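Local coordinates for alpha-ketoglutarate-dependent non-heme iron oxygenase EasH (Aspergillus japonicus, PDB 5M0T) that uses iron(II) and alpha-ketoglutarate to carry out an oxidation in the biosynthesis of cycloclavine, an ergot alkaloid, at the interface of chains A and B. Residues are numbered along the deposited sequence; one frame, centred on the assembly and turned at random. Chains: chain A/B, Alpha-ketoglutarate-dependent non-heme iron oxygenase EasH.

Contact 1: the interface of chains A and B. Residues chain A 269-273, 276; chain B 66-67, 137, 236-237.
B:Val237 and A:Leu276 meet at the apolar centre of this patch, part of a two-fold symmetric interface between two copies of a phytanoyl-CoA dioxygenase (PhyH) family enzyme. The valine spreads its two methyls: CG1, anti to the backbone N (chi1 169°), reaches CD2 of A:Leu276 at 3.5 Å, while CG2 lies more loosely against CG2 of A:Ile271, whose side chain crosses the valine at about a right angle. To one side, B:Pro236 and A:Trp272 run side by side, with ring carbon CD of the proline 3.7 Å from CZ3 of the indole. On the other side of B:Val237 from the indole, A:Val269 of strand 269-271 points its CG2 at CB and CG of B:Tyr66, a poorly ordered residue, and its CG1 at the carbonyl O of B:Gly137.

The polar rim follows the backbone. A:Trp272 N donates to B:Pro236 O at 3.2 Å. B:Val237 O is gripped twice, by A:Thr273 N at 2.9 Å and, from the opposite face of the carbonyl plane, by the hydroxyl A:Thr273 OG1 at 2.7 Å. A chi1 of 65° lets this hydroxyl share the carbonyl with its own amide. The side-chain amide of B:Gln67 lies against the backbone of A:Asp270; its OE1 accepts a weak bond from A:Asp270 N, and its placement is doubtful.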
# COMPACT_ATOMS: atom_id res chain seq x y z
N VAL A 269 -1.49 12.04 6.60
CA VAL A 269 -1.34 12.08 5.15
C VAL A 269 -2.53 11.33 4.59
O VAL A 269 -2.71 10.16 4.90
CB VAL A 269 -0.04 11.35 4.67
CG1 VAL A 269 0.15 11.52 3.16
CG2 VAL A 269 1.20 11.82 5.43
N ASP A 270 -3.36 12.00 3.79
CA ASP A 270 -4.46 11.32 3.14
C ASP A 270 -3.91 10.56 1.96
O ASP A 270 -3.25 11.15 1.12
CB ASP A 270 -5.55 12.30 2.67
CG ASP A 270 -6.48 12.74 3.80
OD1 ASP A 270 -6.40 12.18 4.91
OD2 ASP A 270 -7.30 13.64 3.57
N ILE A 271 -4.16 9.26 1.92
CA ILE A 271 -3.81 8.43 0.77
C ILE A 271 -5.01 7.59 0.34
O ILE A 271 -5.98 7.46 1.09
CB ILE A 271 -2.55 7.56 1.05
CG1 ILE A 271 -2.79 6.54 2.16
CG2 ILE A 271 -1.36 8.45 1.41
CD1 ILE A 271 -1.58 5.67 2.42
N TRP A 272 -4.91 7.03 -0.87
CA TRP A 272 -6.04 6.37 -1.54
C TRP A 272 -7.17 7.39 -1.77
O TRP A 272 -8.29 7.26 -1.28
CB TRP A 272 -6.50 5.14 -0.74
CG TRP A 272 -7.05 4.04 -1.57
CD1 TRP A 272 -8.31 3.52 -1.51
CD2 TRP A 272 -6.34 3.27 -2.55
NE1 TRP A 272 -8.44 2.48 -2.41
CE2 TRP A 272 -7.24 2.30 -3.05
CE3 TRP A 272 -5.03 3.29 -3.04
CZ2 TRP A 272 -6.88 1.39 -4.05
CZ3 TRP A 272 -4.67 2.37 -4.03
CH2 TRP A 272 -5.59 1.44 -4.52
N THR A 273 -6.84 8.40 -2.55
CA THR A 273 -7.69 9.54 -2.81
C THR A 273 -8.19 9.58 -4.25
O THR A 273 -7.71 8.84 -5.11
CB THR A 273 -6.87 10.80 -2.55
OG1 THR A 273 -5.81 10.87 -3.50
CG2 THR A 273 -6.28 10.78 -1.13
N LEU A 276 -6.48 13.66 -5.13
CA LEU A 276 -5.87 14.08 -3.84
C LEU A 276 -6.87 14.49 -2.73
O LEU A 276 -6.45 14.79 -1.62
CB LEU A 276 -4.83 15.18 -4.06
CG LEU A 276 -3.74 14.88 -5.10
CD1 LEU A 276 -2.85 16.09 -5.31
CD2 LEU A 276 -2.90 13.67 -4.69
N TYR B 66 -1.96 16.16 4.98
CA TYR B 66 -0.58 16.45 4.55
C TYR B 66 -0.58 17.08 3.15
O TYR B 66 0.17 18.03 2.89
CB TYR B 66 0.28 15.17 4.56
CG TYR B 66 1.79 15.37 4.65
CD1 TYR B 66 2.38 15.85 5.82
CD2 TYR B 66 2.64 15.01 3.58
CE1 TYR B 66 3.75 16.01 5.93
CE2 TYR B 66 4.02 15.15 3.69
CZ TYR B 66 4.57 15.66 4.87
OH TYR B 66 5.92 15.85 5.02
N GLN B 67 -1.42 16.55 2.26
CA GLN B 67 -1.62 17.11 0.91
C GLN B 67 -1.91 18.61 0.96
O GLN B 67 -1.22 19.40 0.32
CB GLN B 67 -2.76 16.38 0.16
CG GLN B 67 -2.35 15.12 -0.58
CD GLN B 67 -2.01 13.94 0.32
OE1 GLN B 67 -2.15 14.00 1.54
NE2 GLN B 67 -1.56 12.87 -0.27
N GLY B 137 5.66 11.60 2.90
CA GLY B 137 4.30 11.07 2.75
C GLY B 137 4.09 9.66 3.27
O GLY B 137 2.95 9.24 3.44
N PRO B 236 -0.52 3.58 -2.87
CA PRO B 236 -0.58 4.80 -3.67
C PRO B 236 -1.40 5.95 -3.05
O PRO B 236 -2.42 5.71 -2.40
CB PRO B 236 -1.26 4.33 -4.96
CG PRO B 236 -0.94 2.88 -5.06
CD PRO B 236 -0.96 2.40 -3.65
N VAL B 237 -0.96 7.17 -3.28
CA VAL B 237 -1.72 8.35 -2.89
C VAL B 237 -3.04 8.44 -3.68
O VAL B 237 -4.07 8.83 -3.12
CB VAL B 237 -0.88 9.63 -3.05
CG1 VAL B 237 -1.73 10.88 -2.92
CG2 VAL B 237 0.25 9.64 -2.02

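Contact 2: the interface of chains A and B. Residues chain A 67, 235-239; chain B 270-273, 276.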
# COMPACT_ATOMS: atom_id res chain seq x y z
N GLN A 67 3.34 -16.23 -1.56
CA GLN A 67 2.06 -16.88 -1.23
C GLN A 67 2.14 -18.40 -1.44
O GLN A 67 1.85 -19.17 -0.53
CB GLN A 67 0.90 -16.30 -2.08
CG GLN A 67 0.23 -15.07 -1.52
CD GLN A 67 1.07 -13.81 -1.60
OE1 GLN A 67 2.19 -13.80 -2.11
NE2 GLN A 67 0.51 -12.72 -1.10
N THR A 235 0.49 -1.59 0.95
CA THR A 235 -0.43 -2.11 -0.05
C THR A 235 -1.06 -3.42 0.43
O THR A 235 -0.36 -4.31 0.91
CB THR A 235 0.31 -2.34 -1.39
OG1 THR A 235 0.96 -1.12 -1.80
CG2 THR A 235 -0.66 -2.78 -2.48
N PRO A 236 -2.39 -3.54 0.33
CA PRO A 236 -3.05 -4.81 0.63
C PRO A 236 -2.66 -5.98 -0.30
O PRO A 236 -2.44 -5.79 -1.50
CB PRO A 236 -4.53 -4.48 0.43
CG PRO A 236 -4.64 -3.02 0.69
CD PRO A 236 -3.37 -2.45 0.13
N VAL A 237 -2.62 -7.18 0.26
CA VAL A 237 -2.43 -8.38 -0.54
C VAL A 237 -3.63 -8.62 -1.48
O VAL A 237 -3.44 -9.05 -2.62
CB VAL A 237 -2.17 -9.61 0.36
CG1 VAL A 237 -2.22 -10.90 -0.44
CG2 VAL A 237 -0.81 -9.47 1.04
N GLU A 238 -4.84 -8.32 -1.00
CA GLU A 238 -6.07 -8.47 -1.79
C GLU A 238 -6.53 -7.15 -2.38
O GLU A 238 -6.71 -6.18 -1.65
CB GLU A 238 -7.17 -9.05 -0.92
CG GLU A 238 -6.91 -10.49 -0.52
CD GLU A 238 -7.94 -11.02 0.46
OE1 GLU A 238 -8.96 -10.32 0.72
OE2 GLU A 238 -7.71 -12.13 1.00
N ALA A 239 -6.73 -7.13 -3.70
CA ALA A 239 -7.07 -5.92 -4.43
C ALA A 239 -8.52 -5.52 -4.25
O ALA A 239 -9.41 -6.35 -4.39
CB ALA A 239 -6.77 -6.08 -5.92
N ASP B 270 3.61 -11.80 -4.15
CA ASP B 270 2.56 -11.24 -4.99
C ASP B 270 1.60 -10.50 -4.09
O ASP B 270 1.10 -11.07 -3.13
CB ASP B 270 1.80 -12.33 -5.76
CG ASP B 270 2.53 -12.79 -7.02
OD1 ASP B 270 3.62 -12.27 -7.34
OD2 ASP B 270 1.97 -13.67 -7.70
N ILE B 271 1.36 -9.23 -4.39
CA ILE B 271 0.35 -8.44 -3.70
C ILE B 271 -0.54 -7.73 -4.71
O ILE B 271 -0.21 -7.64 -5.90
CB ILE B 271 0.99 -7.45 -2.69
CG1 ILE B 271 1.85 -6.39 -3.37
CG2 ILE B 271 1.83 -8.21 -1.65
CD1 ILE B 271 2.45 -5.41 -2.39
N TRP B 272 -1.68 -7.23 -4.22
CA TRP B 272 -2.76 -6.71 -5.07
C TRP B 272 -3.29 -7.84 -5.98
O TRP B 272 -3.24 -7.78 -7.19
CB TRP B 272 -2.28 -5.48 -5.84
CG TRP B 272 -3.35 -4.48 -6.12
CD1 TRP B 272 -3.78 -4.07 -7.34
CD2 TRP B 272 -4.12 -3.74 -5.16
NE1 TRP B 272 -4.78 -3.13 -7.21
CE2 TRP B 272 -5.02 -2.93 -5.88
CE3 TRP B 272 -4.17 -3.71 -3.76
CZ2 TRP B 272 -5.94 -2.08 -5.26
CZ3 TRP B 272 -5.09 -2.87 -3.14
CH2 TRP B 272 -5.95 -2.06 -3.89
N THR B 273 -3.82 -8.86 -5.32
CA THR B 273 -4.26 -10.09 -5.95
C THR B 273 -5.77 -10.26 -5.90
O THR B 273 -6.47 -9.54 -5.16
CB THR B 273 -3.62 -11.27 -5.21
OG1 THR B 273 -4.13 -11.30 -3.88
CG2 THR B 273 -2.10 -11.10 -5.17
N LEU B 276 -5.62 -14.26 -3.76
CA LEU B 276 -4.19 -14.52 -3.63
C LEU B 276 -3.46 -14.94 -4.93
O LEU B 276 -2.24 -15.14 -4.92
CB LEU B 276 -3.93 -15.56 -2.52
CG LEU B 276 -4.56 -15.29 -1.16
CD1 LEU B 276 -4.37 -16.50 -0.25
CD2 LEU B 276 -3.96 -14.04 -0.55
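A:Ala239 lies over the indole of B:Trp272, where this face of a PhyH-family iron(II)/alpha-ketoglutarate enzyme meets the second copy of the protein, chain B. Two CH-pi contacts share that face: CB of the alanine stands 3.5 Å from the centroid of the five-membered ring, and its CA covers the six-membered ring. At the ring's edge, and in its plane, lies A:Pro236 O; CD of that proline packs against CZ3.

Apolar packing continues beside the ring. CG2 of A:Thr235 approaches CE3 of B:Trp272 at 3.9 Å, crossing the indole at about a right angle, and the threonine CB meets CD1 of B:Ile271. A:Val237 places CG1 3.6 Å from CD2 of B:Leu276.

Hydrogen bonds join the two backbones around a parallel beta bridge between A:Glu238 and B:Thr273. A:Ala239 N donates to B:Thr273 O at 2.8 Å, nearly straight (179° at H). B:Trp272 N bonds to A:Pro236 O. A:Val237 O takes both the amide and the hydroxyl OG1 of B:Thr273, the hydroxyl at 2.7 Å from above the carbonyl plane (41° out of it), an arrangement that would fix the rotation of the threonine. B:Asp270 N makes a weak bond to OE1 of A:Gln67, whose amide is doubtfully placed because OE1 also crowds B:Asp270 O.

Contact 3: the interface of chains A and B. Residues chain A 275-278; chain B 59-60, 63.
A:Leu276 and A:Lys277 pack against B:Trp59 and B:Gln63 in a small, mainly van der Waals flank of the two-fold symmetric interface, which extends the joint between the subunits in the deposited dimer. The indole of B:Trp59 is met in two ways. Its six-membered ring turns an edge to the leucine, with CZ3 3.7 Å from CB of A:Leu276, which lies in the ring plane; the neighbouring CH2 comes equally near the backbone O of that leucine. Over one face, CD of A:Lys277 stands 4.3 Å above the plane, offset toward the rim. The CG of B:Trp59 is anti to the backbone N (chi1 174°), which helps set the six-membered edge against the leucine CB.

A:Lys277 also crosses B:Gln63 at about a right angle. Its modelled chain, bent at chi2 (-97°), ends at CD, 3.7 Å from CD of the glutamine amide, while its CB faces the amide oxygen OE1; the truncation makes the contact at CD less certain. Within chain B, NE2 of B:Gln63 makes a weak bond to B:Glu60 O at 3.4 Å, which may steady the amide beside the lysine. If the dimer is the biological one, this flank may help to hold the segment around A:Leu276 and A:Lys277 against the neighbouring subunit.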
# COMPACT_ATOMS: atom_id res chain seq x y z
N ASP A 275 -8.30 12.55 -6.95
CA ASP A 275 -7.77 13.88 -7.20
C ASP A 275 -7.09 14.50 -5.96
O ASP A 275 -7.14 15.72 -5.77
CB ASP A 275 -8.92 14.77 -7.70
CG ASP A 275 -8.44 15.98 -8.47
OD1 ASP A 275 -7.23 16.08 -8.81
OD2 ASP A 275 -9.29 16.84 -8.74
N LEU A 276 -6.48 13.66 -5.13
CA LEU A 276 -5.87 14.08 -3.84
C LEU A 276 -6.87 14.49 -2.73
O LEU A 276 -6.45 14.79 -1.62
CB LEU A 276 -4.83 15.18 -4.06
CG LEU A 276 -3.74 14.88 -5.10
CD1 LEU A 276 -2.85 16.09 -5.31
CD2 LEU A 276 -2.90 13.67 -4.69
N LYS A 277 -8.16 14.48 -3.03
CA LYS A 277 -9.22 14.81 -2.08
C LYS A 277 -9.90 13.48 -1.70
O LYS A 277 -9.53 12.42 -2.22
CB LYS A 277 -10.25 15.80 -2.70
CG LYS A 277 -9.73 16.98 -3.55
CD LYS A 277 -9.61 18.30 -2.80
N ASP A 278 -10.88 13.55 -0.80
CA ASP A 278 -11.61 12.38 -0.28
C ASP A 278 -12.19 11.50 -1.40
O ASP A 278 -12.78 12.01 -2.35
CB ASP A 278 -12.74 12.87 0.64
CG ASP A 278 -13.47 11.73 1.33
OD1 ASP A 278 -12.83 11.06 2.16
OD2 ASP A 278 -14.68 11.52 1.07
N TRP B 59 -7.21 24.28 -5.73
CA TRP B 59 -7.26 23.35 -4.60
C TRP B 59 -8.32 23.79 -3.57
O TRP B 59 -8.26 24.92 -3.07
CB TRP B 59 -5.89 23.24 -3.91
CG TRP B 59 -5.91 22.41 -2.65
CD1 TRP B 59 -6.14 22.84 -1.37
CD2 TRP B 59 -5.71 20.99 -2.55
NE1 TRP B 59 -6.09 21.79 -0.49
CE2 TRP B 59 -5.82 20.64 -1.19
CE3 TRP B 59 -5.43 19.99 -3.49
CZ2 TRP B 59 -5.67 19.32 -0.74
CZ3 TRP B 59 -5.27 18.68 -3.04
CH2 TRP B 59 -5.39 18.36 -1.68
N GLU B 60 -9.27 22.90 -3.27
CA GLU B 60 -10.32 23.17 -2.28
C GLU B 60 -9.80 22.98 -0.86
O GLU B 60 -9.43 21.85 -0.48
CB GLU B 60 -11.57 22.30 -2.49
CG GLU B 60 -12.78 22.80 -1.69
CD GLU B 60 -14.10 22.17 -2.11
OE1 GLU B 60 -14.10 20.95 -2.29
OE2 GLU B 60 -15.12 22.90 -2.25
N GLN B 63 -9.59 20.16 3.86
CA GLN B 63 -9.21 18.73 3.84
C GLN B 63 -8.48 18.25 5.11
O GLN B 63 -8.57 17.06 5.46
CB GLN B 63 -8.32 18.40 2.62
CG GLN B 63 -8.86 18.86 1.26
CD GLN B 63 -10.20 18.24 0.90
OE1 GLN B 63 -10.36 17.02 0.93
NE2 GLN B 63 -11.16 19.09 0.56

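Contact 1 and contact 2 are largely twins related by the two-fold axis, with the chains exchanged: residues 270-273 and 276 of each subunit meet 67, 236 and 237 of the other, and the centres of their C-alpha atoms lie about 20 Å apart. Contact 3 adjoins contact 1, about 9 Å away between centres, and shares A:Leu276, whose side chain thus faces two parts of chain B. It lies about 27 Å from contact 2. By symmetry contact 3 should have a twin beside contact 2. The reciprocal contacts would be consistent with a symmetric dimer, although the crystal structure alone does not establish one in solution.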